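Local coordinates for ABC transporter substrate-binding protein-branched chain amino acid transport (PDB 4GNR) that binds isoleucine at the cell surface and probably hands branched-chain amino acids to an ABC transporter for uptake, at residues E27-Q32 and D269-K274. Numbering follows the deposited sequence.
Sequences EQKGAQ and DAYRAK
The ring of Tyr271 comes edge-on to helix 21-40: near the ring plane, Gly30 N lies 4.2 Å from Tyr271 CE1, while the CB of Lys29 meets the ring obliquely. The ring of Tyr275 packs against Tyr271 with the planes inclined at about 55°, and Ala283 of helix 281-297 and Pro279 also touch the tyrosine. The two helices belong to the periplasmic-binding-protein fold, here the lobe built on the five-stranded parallel sheet. Helix 21-40 follows the first strand of that sheet; helix 262-275 comes from far later in the chain and packs against helix 21-40, joining distant sequence within one lobe.

Tyrosine suits the place because its length spans the gap between the helices, whose nearest CA atoms, those of Gly30 and Tyr271, are 7.6 Å apart. With CG anti to the backbone N (chi1 -170°), the ring is carried across to the other helix. Glycine puts no side chain beside that ring, and its bare backbone can approach the edge. Lysine serves twice: its methylenes give an apolar flank that crosses the tyrosine at about a right angle, and its extended chain then leads the charge away to a salt bridge with Glu277. The carbonyl oxygen of Lys29 takes a hydrogen bond from the hydroxyl of Tyr275, a tie to the last residue of helix 262-275. At the tip of the ring, Tyr271 OH touches two lysine methylenes, with Lys29 CB and Lys29 CD each 3.5 Å from it.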
# COMPACT_ATOMS: atom_id res chain seq x y z
N GLU A 27 3.36 7.47 3.90
CA GLU A 27 2.13 7.54 4.70
C GLU A 27 2.24 8.60 5.79
O GLU A 27 1.29 9.33 6.05
CB GLU A 27 1.74 6.16 5.23
CG GLU A 27 1.42 5.25 4.06
CD GLU A 27 0.73 3.96 4.39
OE1 GLU A 27 0.25 3.68 5.49
OE2 GLU A 27 0.66 3.16 3.36
N GLN A 28 3.41 8.68 6.44
CA GLN A 28 3.66 9.72 7.43
C GLN A 28 3.41 11.11 6.79
O GLN A 28 2.74 11.97 7.38
CB GLN A 28 5.10 9.60 7.93
CG GLN A 28 5.54 10.67 8.90
CD GLN A 28 7.05 10.61 9.12
OE1 GLN A 28 7.83 10.33 8.20
NE2 GLN A 28 7.47 10.88 10.33
N LYS A 29 3.98 11.31 5.61
CA LYS A 29 3.83 12.62 4.93
C LYS A 29 2.38 12.90 4.55
O LYS A 29 1.89 14.03 4.73
CB LYS A 29 4.75 12.71 3.72
CG LYS A 29 6.23 12.86 4.11
CD LYS A 29 7.17 12.88 2.90
CE LYS A 29 8.64 12.86 3.31
NZ LYS A 29 9.53 12.62 2.15
N GLY A 30 1.70 11.91 3.98
CA GLY A 30 0.30 12.15 3.60
C GLY A 30 -0.61 12.38 4.82
O GLY A 30 -1.47 13.26 4.81
N ALA A 31 -0.41 11.56 5.86
CA ALA A 31 -1.20 11.69 7.08
C ALA A 31 -0.94 13.03 7.77
O ALA A 31 -1.88 13.69 8.22
CB ALA A 31 -0.89 10.52 8.01
N GLN A 32 0.32 13.42 7.85
CA GLN A 32 0.65 14.69 8.52
C GLN A 32 0.07 15.88 7.74
O GLN A 32 -0.35 16.87 8.35
CB GLN A 32 2.15 14.84 8.72
CG GLN A 32 2.50 16.05 9.59
CD GLN A 32 2.04 15.89 11.04
OE1 GLN A 32 2.39 14.92 11.70
NE2 GLN A 32 1.29 16.87 11.54
N ASP A 269 -1.61 18.91 -5.80
CA ASP A 269 -1.13 20.29 -5.66
C ASP A 269 -0.65 20.59 -4.22
O ASP A 269 0.46 21.12 -4.02
CB ASP A 269 -2.22 21.32 -6.03
CG ASP A 269 -2.57 21.33 -7.53
OD1 ASP A 269 -1.85 20.69 -8.33
OD2 ASP A 269 -3.58 21.97 -7.87
N ALA A 270 -1.46 20.18 -3.24
CA ALA A 270 -1.14 20.48 -1.84
C ALA A 270 0.12 19.74 -1.39
O ALA A 270 0.94 20.30 -0.65
CB ALA A 270 -2.29 20.14 -0.93
N TYR A 271 0.27 18.50 -1.81
CA TYR A 271 1.43 17.69 -1.43
C TYR A 271 2.70 18.29 -2.07
O TYR A 271 3.74 18.40 -1.42
CB TYR A 271 1.18 16.23 -1.83
CG TYR A 271 2.21 15.25 -1.28
CD1 TYR A 271 1.91 14.46 -0.17
CD2 TYR A 271 3.45 15.09 -1.88
CE1 TYR A 271 2.82 13.54 0.32
CE2 TYR A 271 4.36 14.16 -1.39
CZ TYR A 271 4.03 13.39 -0.30
OH TYR A 271 4.90 12.45 0.21
N ARG A 272 2.61 18.63 -3.35
CA ARG A 272 3.74 19.27 -4.02
C ARG A 272 4.11 20.59 -3.31
O ARG A 272 5.31 20.88 -3.15
CB ARG A 272 3.41 19.54 -5.48
CG ARG A 272 3.39 18.31 -6.37
CD ARG A 272 2.85 18.63 -7.76
NE ARG A 272 3.10 17.53 -8.69
CZ ARG A 272 2.67 17.48 -9.95
NH1 ARG A 272 1.85 18.40 -10.41
NH2 ARG A 272 2.99 16.44 -10.71
N ALA A 273 3.12 21.39 -2.94
CA ALA A 273 3.43 22.67 -2.29
C ALA A 273 4.08 22.46 -0.92
O ALA A 273 5.03 23.17 -0.53
CB ALA A 273 2.19 23.54 -2.16
N LYS A 274 3.58 21.48 -0.18
CA LYS A 274 4.09 21.25 1.16
C LYS A 274 5.48 20.63 1.19
O LYS A 274 6.33 21.05 1.96
CB LYS A 274 3.17 20.27 1.91
CG LYS A 274 3.42 20.05 3.38
CD LYS A 274 2.78 21.15 4.21
CE LYS A 274 2.70 20.76 5.68
NZ LYS A 274 1.88 21.70 6.51